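Local coordinates for hydrophilic protein, virA protein (Chromobacterium violaceum, PDB 3BO6) that probably acts as a phosphothreonine lyase effector of the SpvC kind, removing phosphate irreversibly from phosphothreonine by beta-elimination, at residues A[189-194]-A[213-218]; A[36-41]-A[103-108]; A[10-15]-A[145-150]. All coordinates share one frame; numbering follows the deposited sequence.

Interaction 1 (A[189-194]-A[213-218]). With SO4 (sulfate ion), chain C.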
loop_
_atom_site.group_PDB
_atom_site.type_symbol
_atom_site.label_atom_id
_atom_site.label_comp_id
_atom_site.label_asym_id
_atom_site.label_seq_id
_atom_site.Cartn_x
_atom_site.Cartn_y
_atom_site.Cartn_z
ATOM N N VAL A 189 -9.142 -1.062 -0.633
ATOM C CA VAL A 189 -7.904 -1.298 0.091
ATOM C C VAL A 189 -8.072 -2.353 1.183
ATOM O O VAL A 189 -9.125 -2.442 1.840
ATOM C CB VAL A 189 -7.384 0.020 0.703
ATOM C CG1 VAL A 189 -6.157 -0.227 1.571
ATOM C CG2 VAL A 189 -7.071 1.037 -0.406
ATOM N N SER A 190 -7.030 -3.162 1.359
ATOM C CA SER A 190 -6.964 -4.096 2.489
ATOM C C SER A 190 -5.546 -4.182 3.019
ATOM O O SER A 190 -4.609 -3.674 2.384
ATOM C CB SER A 190 -7.530 -5.476 2.128
ATOM O OG SER A 190 -6.802 -6.056 1.056
ATOM N N TYR A 191 -5.384 -4.805 4.178
ATOM C CA TYR A 191 -4.117 -4.791 4.909
ATOM C C TYR A 191 -3.680 -6.155 5.423
ATOM O O TYR A 191 -4.510 -6.980 5.810
ATOM C CB TYR A 191 -4.301 -3.894 6.133
ATOM C CG TYR A 191 -3.193 -4.004 7.177
ATOM C CD1 TYR A 191 -1.998 -3.302 7.023
ATOM C CD2 TYR A 191 -3.347 -4.817 8.304
ATOM C CE1 TYR A 191 -0.993 -3.383 7.989
ATOM C CE2 TYR A 191 -2.337 -4.913 9.258
ATOM C CZ TYR A 191 -1.180 -4.192 9.096
ATOM O OH TYR A 191 -0.183 -4.280 10.061
ATOM N N ARG A 192 -2.374 -6.377 5.453
ATOM C CA ARG A 192 -1.822 -7.409 6.334
ATOM C C ARG A 192 -0.427 -7.027 6.780
ATOM O O ARG A 192 0.201 -6.114 6.219
ATOM C CB ARG A 192 -1.843 -8.824 5.727
ATOM C CG ARG A 192 -0.763 -9.089 4.699
ATOM C CD ARG A 192 -0.872 -10.511 4.098
ATOM N NE ARG A 192 0.354 -10.904 3.386
ATOM C CZ ARG A 192 1.379 -11.509 3.972
ATOM N NH1 ARG A 192 1.320 -11.810 5.273
ATOM N NH2 ARG A 192 2.457 -11.820 3.256
ATOM N N ASN A 193 0.047 -7.697 7.827
ATOM C CA ASN A 193 1.433 -7.550 8.254
ATOM C C ASN A 193 2.253 -8.802 7.970
ATOM O O ASN A 193 1.911 -9.887 8.429
ATOM C CB ASN A 193 1.517 -7.196 9.741
ATOM C CG ASN A 193 2.950 -7.001 10.186
ATOM O OD1 ASN A 193 3.679 -7.983 10.365
ATOM N ND2 ASN A 193 3.386 -5.755 10.298
ATOM N N GLU A 194 3.349 -8.646 7.233
ATOM C CA GLU A 194 4.158 -9.790 6.782
ATOM C C GLU A 194 4.791 -10.590 7.903
ATOM O O GLU A 194 5.032 -11.784 7.744
ATOM C CB GLU A 194 5.318 -9.312 5.905
ATOM C CG GLU A 194 4.927 -8.801 4.580
ATOM C CD GLU A 194 6.107 -8.720 3.628
ATOM O OE1 GLU A 194 5.933 -8.128 2.556
ATOM O OE2 GLU A 194 7.199 -9.226 3.965
ATOM N N PRO A 213 -1.483 -2.964 15.928
ATOM C CA PRO A 213 -1.547 -1.533 16.241
ATOM C C PRO A 213 -1.532 -0.657 14.975
ATOM O O PRO A 213 -2.319 0.277 14.887
ATOM C CB PRO A 213 -0.304 -1.334 17.122
ATOM C CG PRO A 213 -0.201 -2.645 17.875
ATOM C CD PRO A 213 -0.561 -3.696 16.819
ATOM N N PHE A 214 -0.696 -0.982 13.994
ATOM C CA PHE A 214 -0.668 -0.178 12.781
ATOM C C PHE A 214 -2.028 -0.159 12.094
ATOM O O PHE A 214 -2.496 0.904 11.656
ATOM C CB PHE A 214 0.429 -0.663 11.808
ATOM C CG PHE A 214 0.435 0.089 10.483
ATOM C CD1 PHE A 214 1.159 1.261 10.348
ATOM C CD2 PHE A 214 -0.317 -0.356 9.407
ATOM C CE1 PHE A 214 1.154 1.963 9.148
ATOM C CE2 PHE A 214 -0.325 0.340 8.213
ATOM C CZ PHE A 214 0.409 1.503 8.093
ATOM N N TYR A 215 -2.662 -1.318 11.991
ATOM C CA TYR A 215 -3.974 -1.404 11.366
ATOM C C TYR A 215 -5.001 -0.576 12.132
ATOM O O TYR A 215 -5.795 0.153 11.540
ATOM C CB TYR A 215 -4.446 -2.857 11.294
ATOM C CG TYR A 215 -5.844 -2.986 10.725
ATOM C CD1 TYR A 215 -6.070 -2.806 9.371
ATOM C CD2 TYR A 215 -6.939 -3.274 11.539
ATOM C CE1 TYR A 215 -7.340 -2.922 8.831
ATOM C CE2 TYR A 215 -8.221 -3.380 10.999
ATOM C CZ TYR A 215 -8.404 -3.220 9.637
ATOM O OH TYR A 215 -9.658 -3.319 9.079
ATOM N N ARG A 216 -4.982 -0.672 13.454
ATOM C CA ARG A 216 -5.925 0.090 14.265
ATOM C C ARG A 216 -5.736 1.594 14.060
ATOM O O ARG A 216 -6.707 2.355 13.993
ATOM C CB ARG A 216 -5.777 -0.290 15.738
ATOM C CG ARG A 216 -6.104 -1.765 15.998
ATOM C CD ARG A 216 -6.030 -2.117 17.482
ATOM N NE ARG A 216 -7.073 -1.425 18.234
ATOM C CZ ARG A 216 -7.165 -1.449 19.558
ATOM N NH1 ARG A 216 -6.247 -2.104 20.259
ATOM N NH2 ARG A 216 -8.144 -0.782 20.168
ATOM N N LEU A 217 -4.483 2.019 13.914
ATOM C CA LEU A 217 -4.192 3.433 13.645
ATOM C C LEU A 217 -4.701 3.868 12.265
ATOM O O LEU A 217 -5.047 5.029 12.066
ATOM C CB LEU A 217 -2.693 3.675 13.790
ATOM C CG LEU A 217 -2.191 3.543 15.246
ATOM C CD1 LEU A 217 -0.664 3.415 15.307
ATOM C CD2 LEU A 217 -2.656 4.719 16.100
ATOM N N MET A 218 -4.768 2.932 11.320
ATOM C CA MET A 218 -5.250 3.232 9.971
ATOM C C MET A 218 -6.768 3.184 9.884
ATOM O O MET A 218 -7.365 3.893 9.057
ATOM C CB MET A 218 -4.692 2.208 8.976
ATOM C CG MET A 218 -3.187 2.309 8.765
ATOM S SD MET A 218 -2.603 3.888 8.119
ATOM C CE MET A 218 -1.812 4.500 9.603
HETATM S S SO4 C . 1.421 -10.559 -0.252
HETATM O O1 SO4 C . 0.179 -10.603 0.547
HETATM O O2 SO4 C . 2.575 -10.751 0.613
HETATM O O3 SO4 C . 1.380 -11.620 -1.242
HETATM O O4 SO4 C . 1.543 -9.253 -0.904
#
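The hydroxyl of Tyr191 bonds to Asp82 OD1, an atom that Asn193 ND2 grips as well, and the ring behind it packs on Phe214 and Tyr215 of helix 213-219. The three rings form a buried aromatic cluster. Tyr191 CE1 comes within 3.4 Å of Phe214 CD2, while on the other flank of the ring Tyr191 CD2 lies 3.5 Å from Tyr215 CD1. Neither pair is a true stack: the planes are 28° apart in both, but the rings are slid so far that they barely overlap, with centroids 5.7 Å apart for Tyr191 and Phe214. Tyr215 also uses its stem, its CB sitting 3.6 Å from Tyr191 CE2 and its CA lying over one face of the Tyr191 ring. CG of Tyr191 is anti to the backbone N (chi1 167°), which carries the ring toward the helix. The next residue, Arg192, points the other way, extended from CG to NE, and offers its guanidinium edge to a sulfate: NE to O1 and NH2 to O2, both 2.9 Å and nearly straight at 166°. Lys83, His85, Arg127 and Arg199 also bond to it. The sulfate probably came from the crystallisation liquor, but a site so rich in donors is consistent with a pocket for the phosphate of phosphothreonine, backed across the strand by the aromatic cluster.

Interaction 2 (A[36-41]-A[103-108])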
loop_
_atom_site.group_PDB
_atom_site.type_symbol
_atom_site.label_atom_id
_atom_site.label_comp_id
_atom_site.label_asym_id
_atom_site.label_seq_id
_atom_site.Cartn_x
_atom_site.Cartn_y
_atom_site.Cartn_z
ATOM N N ASP A 36 2.273 13.557 -16.029
ATOM C CA ASP A 36 3.343 13.013 -16.871
ATOM C C ASP A 36 3.876 11.665 -16.385
ATOM O O ASP A 36 4.990 11.264 -16.728
ATOM C CB ASP A 36 4.502 14.010 -16.995
ATOM C CG ASP A 36 5.612 13.501 -17.894
ATOM O OD1 ASP A 36 5.299 12.970 -18.979
ATOM O OD2 ASP A 36 6.795 13.625 -17.512
ATOM N N ALA A 37 3.079 10.966 -15.593
ATOM C CA ALA A 37 3.450 9.643 -15.110
ATOM C C ALA A 37 3.303 8.641 -16.254
ATOM O O ALA A 37 2.629 8.937 -17.241
ATOM C CB ALA A 37 2.561 9.256 -13.933
ATOM N N PRO A 38 3.929 7.458 -16.134
ATOM C CA PRO A 38 3.723 6.433 -17.159
ATOM C C PRO A 38 2.265 5.990 -17.168
ATOM O O PRO A 38 1.561 6.175 -16.158
ATOM C CB PRO A 38 4.604 5.263 -16.673
ATOM C CG PRO A 38 5.549 5.854 -15.706
ATOM C CD PRO A 38 4.845 7.005 -15.074
ATOM N N ASP A 39 1.793 5.423 -18.275
ATOM C CA ASP A 39 0.542 4.682 -18.190
ATOM C C ASP A 39 0.842 3.208 -17.925
ATOM O O ASP A 39 2.006 2.814 -17.809
ATOM C CB ASP A 39 -0.383 4.916 -19.403
ATOM C CG ASP A 39 0.166 4.352 -20.701
ATOM O OD1 ASP A 39 1.216 3.685 -20.689
ATOM O OD2 ASP A 39 -0.481 4.601 -21.739
ATOM N N TYR A 40 -0.206 2.399 -17.808
ATOM C CA TYR A 40 -0.024 1.015 -17.391
ATOM C C TYR A 40 0.848 0.243 -18.389
ATOM O O TYR A 40 1.824 -0.419 -18.003
ATOM C CB TYR A 40 -1.381 0.333 -17.233
ATOM C CG TYR A 40 -1.274 -1.111 -16.798
ATOM C CD1 TYR A 40 -0.943 -1.441 -15.500
ATOM C CD2 TYR A 40 -1.503 -2.138 -17.696
ATOM C CE1 TYR A 40 -0.860 -2.767 -15.098
ATOM C CE2 TYR A 40 -1.418 -3.465 -17.308
ATOM C CZ TYR A 40 -1.093 -3.770 -16.013
ATOM O OH TYR A 40 -0.986 -5.094 -15.625
ATOM N N SER A 41 0.477 0.318 -19.668
ATOM C CA SER A 41 1.198 -0.407 -20.707
ATOM C C SER A 41 2.651 0.071 -20.819
ATOM O O SER A 41 3.548 -0.725 -21.060
ATOM C CB SER A 41 0.477 -0.273 -22.048
ATOM O OG SER A 41 1.132 -1.042 -23.040
ATOM N N LEU A 103 -1.375 9.877 -7.657
ATOM C CA LEU A 103 -1.053 9.661 -6.248
ATOM C C LEU A 103 0.186 8.779 -6.067
ATOM O O LEU A 103 1.051 9.074 -5.252
ATOM C CB LEU A 103 -2.252 9.036 -5.513
ATOM C CG LEU A 103 -3.350 10.039 -5.120
ATOM C CD1 LEU A 103 -4.679 9.337 -4.829
ATOM C CD2 LEU A 103 -2.898 10.886 -3.945
ATOM N N LEU A 104 0.279 7.695 -6.828
ATOM C CA LEU A 104 1.369 6.745 -6.593
ATOM C C LEU A 104 2.739 7.304 -6.971
ATOM O O LEU A 104 3.765 6.844 -6.460
ATOM C CB LEU A 104 1.108 5.433 -7.340
ATOM C CG LEU A 104 -0.051 4.589 -6.801
ATOM C CD1 LEU A 104 -0.358 3.423 -7.744
ATOM C CD2 LEU A 104 0.293 4.069 -5.408
ATOM N N PHE A 105 2.767 8.271 -7.892
ATOM C CA PHE A 105 4.012 8.941 -8.274
ATOM C C PHE A 105 4.149 10.321 -7.641
ATOM O O PHE A 105 5.047 11.076 -7.985
ATOM C CB PHE A 105 4.134 9.043 -9.802
ATOM C CG PHE A 105 4.381 7.728 -10.480
ATOM C CD1 PHE A 105 3.333 7.025 -11.048
ATOM C CD2 PHE A 105 5.668 7.211 -10.569
ATOM C CE1 PHE A 105 3.549 5.788 -11.672
ATOM C CE2 PHE A 105 5.896 5.975 -11.187
ATOM C CZ PHE A 105 4.842 5.276 -11.748
ATOM N N SER A 106 3.260 10.661 -6.717
ATOM C CA SER A 106 3.270 12.004 -6.135
ATOM C C SER A 106 4.519 12.292 -5.308
ATOM O O SER A 106 4.966 11.438 -4.530
ATOM C CB SER A 106 2.035 12.190 -5.245
ATOM O OG SER A 106 2.080 13.425 -4.522
ATOM N N VAL A 107 5.046 13.514 -5.427
ATOM C CA VAL A 107 6.148 13.967 -4.578
ATOM C C VAL A 107 5.747 13.919 -3.093
ATOM O O VAL A 107 6.603 13.871 -2.189
ATOM C CB VAL A 107 6.569 15.408 -4.950
ATOM C CG1 VAL A 107 5.397 16.370 -4.779
ATOM C CG2 VAL A 107 7.755 15.855 -4.116
ATOM N N ASP A 108 4.442 13.941 -2.839
ATOM C CA ASP A 108 3.912 13.961 -1.484
ATOM C C ASP A 108 3.473 12.590 -0.970
ATOM O O ASP A 108 3.018 12.471 0.163
ATOM C CB ASP A 108 2.731 14.946 -1.391
ATOM C CG ASP A 108 3.122 16.377 -1.727
ATOM O OD1 ASP A 108 4.203 16.836 -1.291
ATOM O OD2 ASP A 108 2.343 17.037 -2.441
#
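The Phe105 ring takes Pro38 CD over one face, Ala37 CB at a slant, and Trp114 in an edge-to-face meeting from outside the two segments. Pro38 CD stands 4.0 Å from the Phe105 ring centroid and 22° off the ring normal, a CH-pi contact. It is offset toward the rim, where it comes 3.7 Å from Phe105 CZ. Ala37 CB reaches the near end of the same ring, 3.7 Å from Phe105 CD1, so the two side chains follow the same side of the ring, from its root to its far end. Phe105 is the first residue past helix 93-104, and with CG anti to its carbonyl carbon (chi1 -70°) the ring extends toward the loop ahead of helix 40-44. The contact thus joins the end of one helix to the lead-in of another beside the antiparallel sheet, whose strand 55-59 adds Leu57 against both Pro38 and Phe105. Trp114, from strand 113-117, also bonds through NE1 to Leu104 O. Just beyond Phe105 the chain closes an ST turn, Ser106 OG accepting from Asp108 N at 2.9 Å.

Interaction 3 (A[10-15]-A[145-150])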
loop_
_atom_site.group_PDB
_atom_site.type_symbol
_atom_site.label_atom_id
_atom_site.label_comp_id
_atom_site.label_asym_id
_atom_site.label_seq_id
_atom_site.Cartn_x
_atom_site.Cartn_y
_atom_site.Cartn_z
ATOM N N GLU A 10 6.431 -2.677 18.890
ATOM C CA GLU A 10 6.480 -2.417 20.331
ATOM C C GLU A 10 6.361 -0.924 20.656
ATOM O O GLU A 10 5.729 -0.534 21.644
ATOM C CB GLU A 10 7.747 -3.024 20.939
ATOM C CG GLU A 10 7.773 -4.548 20.897
ATOM C CD GLU A 10 6.529 -5.153 21.516
ATOM O OE1 GLU A 10 6.305 -4.931 22.727
ATOM O OE2 GLU A 10 5.778 -5.849 20.804
ATOM N N ASP A 11 6.967 -0.085 19.815
ATOM C CA ASP A 11 6.851 1.361 19.975
ATOM C C ASP A 11 5.410 1.835 19.742
ATOM O O ASP A 11 4.907 2.694 20.459
ATOM C CB ASP A 11 7.827 2.093 19.045
ATOM C CG ASP A 11 7.605 3.577 19.040
ATOM O OD1 ASP A 11 7.956 4.225 20.044
ATOM O OD2 ASP A 11 7.062 4.101 18.044
ATOM N N LEU A 12 4.736 1.264 18.744
ATOM C CA LEU A 12 3.326 1.587 18.525
ATOM C C LEU A 12 2.464 1.231 19.741
ATOM O O LEU A 12 1.533 1.955 20.063
ATOM C CB LEU A 12 2.768 0.886 17.284
ATOM C CG LEU A 12 3.270 1.343 15.922
ATOM C CD1 LEU A 12 2.556 0.514 14.845
ATOM C CD2 LEU A 12 3.044 2.850 15.711
ATOM N N LYS A 13 2.755 0.100 20.384
ATOM C CA LYS A 13 2.009 -0.303 21.582
ATOM C C LYS A 13 2.245 0.673 22.726
ATOM O O LYS A 13 1.301 1.152 23.363
ATOM C CB LYS A 13 2.393 -1.719 22.013
ATOM C CG LYS A 13 1.824 -2.818 21.132
ATOM C CD LYS A 13 2.393 -4.170 21.570
ATOM C CE LYS A 13 2.189 -5.249 20.533
ATOM N NZ LYS A 13 2.857 -6.513 20.989
ATOM N N THR A 14 3.510 0.984 22.974
ATOM C CA THR A 14 3.865 1.875 24.069
ATOM C C THR A 14 3.203 3.232 23.897
ATOM O O THR A 14 2.770 3.855 24.864
ATOM C CB THR A 14 5.389 2.065 24.138
ATOM O OG1 THR A 14 6.012 0.805 24.395
ATOM C CG2 THR A 14 5.768 3.055 25.238
ATOM N N ASN A 15 3.114 3.689 22.654
ATOM C CA ASN A 15 2.675 5.053 22.387
ATOM C C ASN A 15 1.310 5.147 21.723
ATOM O O ASN A 15 0.933 6.206 21.227
ATOM C CB ASN A 15 3.739 5.790 21.566
ATOM C CG ASN A 15 5.029 5.970 22.344
ATOM O OD1 ASN A 15 5.070 6.719 23.313
ATOM N ND2 ASN A 15 6.084 5.272 21.934
ATOM N N SER A 145 13.318 3.440 12.906
ATOM C CA SER A 145 12.267 2.522 12.483
ATOM C C SER A 145 10.998 2.675 13.317
ATOM O O SER A 145 10.199 1.751 13.428
ATOM C CB SER A 145 12.747 1.058 12.446
ATOM O OG SER A 145 13.741 0.845 11.452
ATOM N N GLN A 146 10.803 3.858 13.882
ATOM C CA GLN A 146 9.552 4.148 14.557
ATOM C C GLN A 146 8.673 4.996 13.644
ATOM O O GLN A 146 9.172 5.863 12.916
ATOM C CB GLN A 146 9.800 4.877 15.872
ATOM C CG GLN A 146 10.616 4.028 16.837
ATOM C CD GLN A 146 10.868 4.722 18.145
ATOM O OE1 GLN A 146 10.653 5.923 18.270
ATOM N NE2 GLN A 146 11.336 3.967 19.138
ATOM N N TYR A 147 7.367 4.753 13.689
ATOM C CA TYR A 147 6.412 5.600 12.983
ATOM C C TYR A 147 6.150 6.887 13.767
ATOM O O TYR A 147 5.840 6.845 14.951
ATOM C CB TYR A 147 5.068 4.873 12.847
ATOM C CG TYR A 147 5.016 3.734 11.856
ATOM C CD1 TYR A 147 4.959 3.974 10.493
ATOM C CD2 TYR A 147 4.966 2.410 12.283
ATOM C CE1 TYR A 147 4.890 2.932 9.582
ATOM C CE2 TYR A 147 4.906 1.366 11.380
ATOM C CZ TYR A 147 4.862 1.635 10.031
ATOM O OH TYR A 147 4.780 0.553 9.168
ATOM N N SER A 148 6.221 8.033 13.100
ATOM C CA SER A 148 5.771 9.274 13.725
ATOM C C SER A 148 4.262 9.454 13.542
ATOM O O SER A 148 3.678 8.898 12.608
ATOM C CB SER A 148 6.508 10.479 13.122
ATOM O OG SER A 148 6.093 10.727 11.788
ATOM N N ALA A 149 3.630 10.238 14.416
ATOM C CA ALA A 149 2.208 10.543 14.251
ATOM C C ALA A 149 1.916 11.201 12.905
ATOM O O ALA A 149 0.926 10.864 12.244
ATOM C CB ALA A 149 1.698 11.402 15.388
ATOM N N SER A 150 2.782 12.113 12.476
ATOM C CA SER A 150 2.610 12.789 11.192
ATOM C C SER A 150 2.604 11.790 10.038
ATOM O O SER A 150 1.768 11.857 9.137
ATOM C CB SER A 150 3.717 13.827 10.968
ATOM O OG SER A 150 3.511 14.981 11.765
HETATM O O HOH W 1 6.641 2.756 15.679
HETATM O O HOH W 2 6.171 6.605 17.627
#
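The N-terminal helix 7-14 lies against the lead-in to the long helix 149-168, where Asp11 and Leu12 meet Gln146 and Tyr147. Ser148 is the N-cap of that long helix, its OG taking the Ser151 N-H, so the contact falls just ahead of the helix start. Asp11 and Gln146 face each other flat: carboxylate and amide planes are only 8° apart and stacked, with Asp11 CG 3.6 Å from Gln146 CD. The 3.5 Å between Asp11 OD1 and Gln146 NE2 belongs to this stacking. The polar joining is done by water. One water gives a proton to Asp11 OD2 at 2.8 Å and accepts from Tyr147 N at 2.9 Å, linking the carboxylate to the backbone N-H. A second lies between the same Asp11 OD2 and Tyr147 O, 2.7 Å from both, but its protons have more acceptors nearby than they can serve and cannot be assigned. Deeper in, the methyls of Leu12 lie obliquely against the Tyr147 ring, CD2 being 4.0 Å from Tyr147 CD2; the ring runs on inward to bond through its hydroxyl to Asp82. The backbone O of Asp11 accepts from Asn15 N and, at 3.2 Å, from Asn15 ND2, the two arriving from opposite faces of the carbonyl plane.

In the fold
Along the chain interaction 3 opens first, with the N-terminal helix, and spans interaction 2 before closing at 145-150; interaction 1 follows, joining edge strand 189-193 to the C-terminal helix 213-219. Interactions 1 and 3 lie on the same side of the molecule, centres 14 Å apart, and touch: Leu12 packs on Pro213, Phe214 and Leu217, and Phe214 meets the Tyr147 ring. Asp82 serves both, bonding to Tyr191 and Tyr147. Helices from near both chain ends thus pack together, helix 213-219 lying between helix 7-14 and strand 189-193. Interaction 2 stands across the chain's centre from interaction 1, about 24 Å away between centres (29 Å from interaction 3), beside strands 55-59 and 113-117 of the sheet.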